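Local coordinates for putative glyoxalase superfamily protein (Ralstonia eutropha, PDB 3IUZ) that probably acts as an iron(II)-dependent dioxygenase of the 2-oxoadipate dioxygenase/decarboxylase family, within the glyoxalase superfamily, at residues F152-T164 / R212-M226. Numbering follows the deposited sequence. Where two conformers were deposited one is given.
Sequences FSDAFREAVGRVT and RLADYETLLRESAEM
Ser153 OG has two partners: it donates to Glu222 OE2 at 2.5 Å and, at the N-cap position of helix 154-164, accepts from Phe156 N at 3.0 Å, a side-chain capping bond. Its backbone joins in, Ser153 N reaching Glu222 OE1 at 3.1 Å, nearly straight (171°). Both carboxylate oxygens use their syn lone pairs, so the two bonds fix the rotation of the carboxylate; its place at the helix N-terminus would probably favour the ionised form. The extended chain of Glu222, with chi2 178°, carries the group across to this turn.

Helix segments 154-164 and 213-222 cross at 132° between their N-to-C directions, their axes 8.9 Å apart at closest approach, with knobs-into-holes packing. Phe156 fits among Thr218, Leu219, Glu222 and selenomethionine Met226, which completes the hole from the start of helix 224-232, while Leu219 fits among Phe156, Ala159, Val160 and Val163. Leu219 CD2 stands over the centre of the Phe156 ring, a CH-pi contact 3.8 Å from the centroid; on the opposite face, Phe152 CG from segment 152-164 lies offset toward the rim. Leu219 CD2 also presses on Val160 CG2 at 3.4 Å, tighter than ordinary packing. Phe147 of strand 141-147 touches Phe152, Phe156 and Met226, connecting this end of the contact to the mixed sheet.

At the other end, Arg162 grips Asp215 side-on: NE meets OD2 and NH2 meets OD1, each at 3.0 Å. Both oxygens lie near the guanidinium plane, although NH2 approaches OD1 from above the carboxylate plane. Arg162 CD lies over one face of the Arg212 guanidinium, 3.5 Å from NH1.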
loop_
_atom_site.group_PDB
_atom_site.type_symbol
_atom_site.label_atom_id
_atom_site.label_comp_id
_atom_site.label_asym_id
_atom_site.label_seq_id
_atom_site.Cartn_x
_atom_site.Cartn_y
_atom_site.Cartn_z
ATOM N N PHE A 152 -5.790 6.487 -24.449
ATOM C CA PHE A 152 -7.061 5.793 -24.491
ATOM C C PHE A 152 -8.115 6.588 -25.267
ATOM O O PHE A 152 -7.870 7.710 -25.691
ATOM C CB PHE A 152 -7.508 5.471 -23.076
ATOM C CG PHE A 152 -6.674 4.409 -22.425
ATOM C CD1 PHE A 152 -5.466 4.736 -21.804
ATOM C CD2 PHE A 152 -7.053 3.085 -22.482
ATOM C CE1 PHE A 152 -4.683 3.772 -21.220
ATOM C CE2 PHE A 152 -6.281 2.094 -21.897
ATOM C CZ PHE A 152 -5.077 2.432 -21.254
ATOM N N SER A 153 -9.289 6.011 -25.431
ATOM C CA SER A 153 -10.333 6.676 -26.197
ATOM C C SER A 153 -10.810 8.001 -25.601
ATOM O O SER A 153 -10.585 8.303 -24.432
ATOM C CB SER A 153 -11.520 5.721 -26.398
ATOM O OG SER A 153 -12.327 5.608 -25.241
ATOM N N ASP A 154 -11.484 8.793 -26.433
ATOM C CA ASP A 154 -12.079 10.010 -25.961
ATOM C C ASP A 154 -13.020 9.699 -24.838
ATOM O O ASP A 154 -13.026 10.380 -23.815
ATOM C CB ASP A 154 -12.871 10.722 -27.058
ATOM C CG ASP A 154 -11.994 11.413 -28.082
ATOM O OD1 ASP A 154 -10.764 11.507 -27.910
ATOM O OD2 ASP A 154 -12.570 11.849 -29.104
ATOM N N ALA A 155 -13.840 8.684 -25.044
ATOM C CA ALA A 155 -14.860 8.345 -24.063
ATOM C C ALA A 155 -14.205 7.977 -22.718
ATOM O O ALA A 155 -14.657 8.345 -21.634
ATOM C CB ALA A 155 -15.770 7.189 -24.594
ATOM N N PHE A 156 -13.149 7.216 -22.826
ATOM C CA PHE A 156 -12.394 6.772 -21.649
ATOM C C PHE A 156 -11.791 7.960 -20.895
ATOM O O PHE A 156 -11.957 8.083 -19.686
ATOM C CB PHE A 156 -11.304 5.844 -22.120
ATOM C CG PHE A 156 -10.453 5.277 -21.032
ATOM C CD1 PHE A 156 -9.388 6.003 -20.536
ATOM C CD2 PHE A 156 -10.652 3.973 -20.570
ATOM C CE1 PHE A 156 -8.565 5.485 -19.549
ATOM C CE2 PHE A 156 -9.804 3.438 -19.602
ATOM C CZ PHE A 156 -8.760 4.198 -19.096
ATOM N N ARG A 157 -11.127 8.852 -21.615
ATOM C CA ARG A 157 -10.505 10.003 -20.951
ATOM C C ARG A 157 -11.518 10.928 -20.275
ATOM O O ARG A 157 -11.252 11.443 -19.197
ATOM C CB ARG A 157 -9.558 10.736 -21.916
ATOM C CG ARG A 157 -8.339 9.839 -22.241
ATOM C CD ARG A 157 -7.360 10.254 -23.352
ATOM N NE ARG A 157 -7.810 11.438 -23.983
ATOM C CZ ARG A 157 -8.438 11.503 -25.139
ATOM N NH1 ARG A 157 -8.651 10.440 -25.909
ATOM N NH2 ARG A 157 -8.811 12.675 -25.534
ATOM N N GLU A 158 -12.698 11.100 -20.876
ATOM C CA GLU A 158 -13.803 11.818 -20.227
ATOM C C GLU A 158 -14.296 11.100 -18.982
ATOM O O GLU A 158 -14.640 11.727 -17.985
ATOM C CB GLU A 158 -14.978 11.945 -21.192
ATOM C CG GLU A 158 -14.699 12.858 -22.363
ATOM C CD GLU A 158 -15.665 12.618 -23.524
ATOM O OE1 GLU A 158 -16.731 11.951 -23.311
ATOM O OE2 GLU A 158 -15.336 13.100 -24.640
ATOM N N ALA A 159 -14.353 9.773 -19.058
ATOM C CA ALA A 159 -14.750 8.961 -17.916
ATOM C C ALA A 159 -13.747 9.134 -16.762
ATOM O O ALA A 159 -14.159 9.326 -15.621
ATOM C CB ALA A 159 -14.864 7.516 -18.299
ATOM N N VAL A 160 -12.452 9.094 -17.084
ATOM C CA VAL A 160 -11.442 9.303 -16.057
ATOM C C VAL A 160 -11.703 10.606 -15.288
ATOM O O VAL A 160 -11.807 10.596 -14.064
ATOM C CB VAL A 160 -10.006 9.228 -16.610
ATOM C CG1 VAL A 160 -8.964 9.658 -15.517
ATOM C CG2 VAL A 160 -9.732 7.832 -17.113
ATOM N N GLY A 161 -11.876 11.710 -16.005
ATOM C CA GLY A 161 -12.047 12.986 -15.364
ATOM C C GLY A 161 -13.312 13.079 -14.536
ATOM O O GLY A 161 -13.320 13.670 -13.463
ATOM N N ARG A 162 -14.402 12.476 -15.005
ATOM C CA ARG A 162 -15.594 12.459 -14.169
ATOM C C ARG A 162 -15.356 11.689 -12.868
ATOM O O ARG A 162 -15.894 12.065 -11.845
ATOM C CB ARG A 162 -16.826 11.904 -14.899
ATOM C CG ARG A 162 -17.519 12.919 -15.776
ATOM C CD ARG A 162 -18.902 12.408 -16.154
ATOM N NE ARG A 162 -18.720 11.246 -17.000
ATOM C CZ ARG A 162 -18.441 11.309 -18.294
ATOM N NH1 ARG A 162 -18.354 12.481 -18.915
ATOM N NH2 ARG A 162 -18.276 10.199 -18.974
ATOM N N VAL A 163 -14.545 10.642 -12.906
ATOM C CA VAL A 163 -14.322 9.820 -11.730
ATOM C C VAL A 163 -13.371 10.536 -10.767
ATOM O O VAL A 163 -13.684 10.647 -9.582
ATOM C CB VAL A 163 -13.830 8.390 -12.086
ATOM C CG1 VAL A 163 -13.282 7.691 -10.859
ATOM C CG2 VAL A 163 -14.976 7.547 -12.735
ATOM N N THR A 164 -12.266 11.060 -11.286
ATOM C CA THR A 164 -11.217 11.650 -10.445
ATOM C C THR A 164 -11.347 13.159 -10.181
ATOM O O THR A 164 -10.747 13.659 -9.227
ATOM C CB THR A 164 -9.788 11.362 -10.997
ATOM O OG1 THR A 164 -9.628 11.968 -12.285
ATOM C CG2 THR A 164 -9.515 9.838 -11.078
ATOM N N ARG A 212 -19.994 6.720 -11.334
ATOM C CA ARG A 212 -21.130 6.261 -12.132
ATOM C C ARG A 212 -20.820 4.877 -12.666
ATOM O O ARG A 212 -19.712 4.599 -13.099
ATOM C CB ARG A 212 -21.346 7.175 -13.309
ATOM C CG ARG A 212 -21.860 8.518 -12.888
ATOM C CD ARG A 212 -22.017 9.465 -14.027
ATOM N NE ARG A 212 -22.186 10.794 -13.439
ATOM C CZ ARG A 212 -22.293 11.924 -14.114
ATOM N NH1 ARG A 212 -22.294 11.913 -15.452
ATOM N NH2 ARG A 212 -22.423 13.070 -13.439
ATOM N N LEU A 213 -21.812 4.012 -12.638
ATOM C CA LEU A 213 -21.613 2.674 -13.094
ATOM C C LEU A 213 -21.170 2.704 -14.549
ATOM O O LEU A 213 -20.244 1.984 -14.949
ATOM C CB LEU A 213 -22.909 1.865 -12.905
ATOM C CG LEU A 213 -22.855 0.421 -13.455
ATOM C CD1 LEU A 213 -21.799 -0.374 -12.752
ATOM C CD2 LEU A 213 -24.197 -0.274 -13.313
ATOM N N ALA A 214 -21.830 3.556 -15.333
ATOM C CA ALA A 214 -21.491 3.723 -16.754
ATOM C C ALA A 214 -20.043 4.116 -16.988
ATOM O O ALA A 214 -19.450 3.657 -17.943
ATOM C CB ALA A 214 -22.423 4.729 -17.408
ATOM N N ASP A 215 -19.472 4.957 -16.125
ATOM C CA ASP A 215 -18.085 5.373 -16.317
ATOM C C ASP A 215 -17.135 4.243 -15.946
ATOM O O ASP A 215 -16.143 4.000 -16.653
ATOM C CB ASP A 215 -17.766 6.641 -15.490
ATOM C CG ASP A 215 -18.453 7.852 -16.030
ATOM O OD1 ASP A 215 -18.838 7.824 -17.231
ATOM O OD2 ASP A 215 -18.611 8.811 -15.264
ATOM N N TYR A 216 -17.478 3.528 -14.870
ATOM C CA TYR A 216 -16.720 2.345 -14.446
ATOM C C TYR A 216 -16.613 1.369 -15.600
ATOM O O TYR A 216 -15.508 0.881 -15.943
ATOM C CB TYR A 216 -17.348 1.657 -13.210
ATOM C CG TYR A 216 -16.756 0.288 -12.940
ATOM C CD1 TYR A 216 -15.493 0.165 -12.357
ATOM C CD2 TYR A 216 -17.435 -0.890 -13.300
ATOM C CE1 TYR A 216 -14.928 -1.081 -12.119
ATOM C CE2 TYR A 216 -16.856 -2.179 -13.067
ATOM C CZ TYR A 216 -15.633 -2.284 -12.477
ATOM O OH TYR A 216 -15.028 -3.528 -12.260
ATOM N N GLU A 217 -17.741 1.152 -16.265
ATOM C CA GLU A 217 -17.801 0.208 -17.378
ATOM C C GLU A 217 -17.029 0.718 -18.587
ATOM O O GLU A 217 -16.299 -0.035 -19.211
ATOM C CB GLU A 217 -19.261 -0.151 -17.704
ATOM C CG GLU A 217 -19.902 -0.918 -16.538
ATOM C CD GLU A 217 -21.422 -1.015 -16.575
ATOM O OE1 GLU A 217 -22.087 -0.285 -17.343
ATOM O OE2 GLU A 217 -21.942 -1.845 -15.802
ATOM N N THR A 218 -17.145 2.005 -18.897
ATOM C CA THR A 218 -16.319 2.596 -19.974
ATOM C C THR A 218 -14.837 2.362 -19.731
ATOM O O THR A 218 -14.090 1.959 -20.654
ATOM C CB THR A 218 -16.570 4.091 -20.117
ATOM O OG1 THR A 218 -17.921 4.294 -20.559
ATOM C CG2 THR A 218 -15.580 4.736 -21.109
ATOM N N LEU A 219 -14.402 2.583 -18.491
ATOM C CA LEU A 219 -12.996 2.346 -18.154
ATOM C C LEU A 219 -12.662 0.875 -18.308
ATOM O O LEU A 219 -11.609 0.497 -18.864
ATOM C CB LEU A 219 -12.674 2.842 -16.733
ATOM C CG LEU A 219 -12.919 4.361 -16.419
ATOM C CD1 LEU A 219 -12.756 4.642 -14.920
ATOM C CD2 LEU A 219 -12.047 5.279 -17.240
ATOM N N LEU A 220 -13.554 0.035 -17.818
ATOM C CA LEU A 220 -13.249 -1.385 -17.792
ATOM C C LEU A 220 -13.067 -1.983 -19.183
ATOM O O LEU A 220 -12.287 -2.918 -19.346
ATOM C CB LEU A 220 -14.310 -2.136 -17.015
ATOM C CG LEU A 220 -14.108 -3.614 -16.722
ATOM C CD1 LEU A 220 -12.745 -3.932 -16.076
ATOM C CD2 LEU A 220 -15.303 -4.114 -15.877
ATOM N N ARG A 221 -13.743 -1.435 -20.176
ATOM C CA ARG A 221 -13.577 -1.917 -21.536
ATOM C C ARG A 221 -12.159 -1.715 -22.095
ATOM O O ARG A 221 -11.745 -2.439 -22.995
ATOM C CB ARG A 221 -14.587 -1.263 -22.448
ATOM C CG ARG A 221 -16.007 -1.468 -21.944
ATOM C CD ARG A 221 -17.083 -1.541 -23.002
ATOM N NE ARG A 221 -18.358 -1.607 -22.282
ATOM C CZ ARG A 221 -19.074 -0.540 -21.913
ATOM N NH1 ARG A 221 -18.685 0.701 -22.222
ATOM N NH2 ARG A 221 -20.201 -0.720 -21.225
ATOM N N GLU A 222 -11.418 -0.739 -21.596
ATOM C CA GLU A 222 -10.075 -0.483 -22.117
ATOM C C GLU A 222 -8.950 -0.767 -21.143
ATOM O O GLU A 222 -7.832 -1.032 -21.562
ATOM C CB GLU A 222 -9.969 0.928 -22.680
ATOM C CG GLU A 222 -11.115 1.273 -23.639
ATOM C CD GLU A 222 -11.056 2.657 -24.158
ATOM O OE1 GLU A 222 -9.943 3.130 -24.456
ATOM O OE2 GLU A 222 -12.147 3.281 -24.284
ATOM N N SER A 223 -9.257 -0.772 -19.856
ATOM C CA SER A 223 -8.238 -0.930 -18.825
ATOM C C SER A 223 -8.835 -1.505 -17.550
ATOM O O SER A 223 -9.545 -0.816 -16.858
ATOM C CB SER A 223 -7.621 0.454 -18.459
ATOM O OG SER A 223 -6.693 0.300 -17.400
ATOM N N ALA A 224 -8.450 -2.720 -17.192
ATOM C CA ALA A 224 -8.799 -3.312 -15.904
ATOM C C ALA A 224 -8.182 -2.493 -14.736
ATOM O O ALA A 224 -8.778 -2.326 -13.664
ATOM C CB ALA A 224 -8.317 -4.793 -15.866
ATOM N N GLU A 225 -7.001 -1.941 -14.983
ATOM C CA GLU A 225 -6.252 -1.253 -13.933
ATOM C C GLU A 225 -6.949 0.043 -13.560
ATOM O O GLU A 225 -7.097 0.347 -12.378
ATOM C CB GLU A 225 -4.844 -0.970 -14.436
ATOM C CG GLU A 225 -3.992 -2.206 -14.450
ATOM C CD GLU A 225 -4.318 -3.156 -15.605
ATOM O OE1 GLU A 225 -4.817 -2.746 -16.687
ATOM O OE2 GLU A 225 -4.072 -4.343 -15.400
HETATM N N MSE A 226 -7.358 0.821 -14.563
HETATM C CA MSE A 226 -8.029 2.104 -14.290
HETATM C C MSE A 226 -9.436 1.855 -13.728
HETATM O O MSE A 226 -9.891 2.592 -12.867
HETATM C CB MSE A 226 -8.102 2.970 -15.574
HETATM C CG MSE A 226 -8.718 4.334 -15.408
HETATM SE SE MSE A 226 -7.815 5.489 -14.031
HETATM C CE MSE A 226 -9.378 5.977 -13.018
#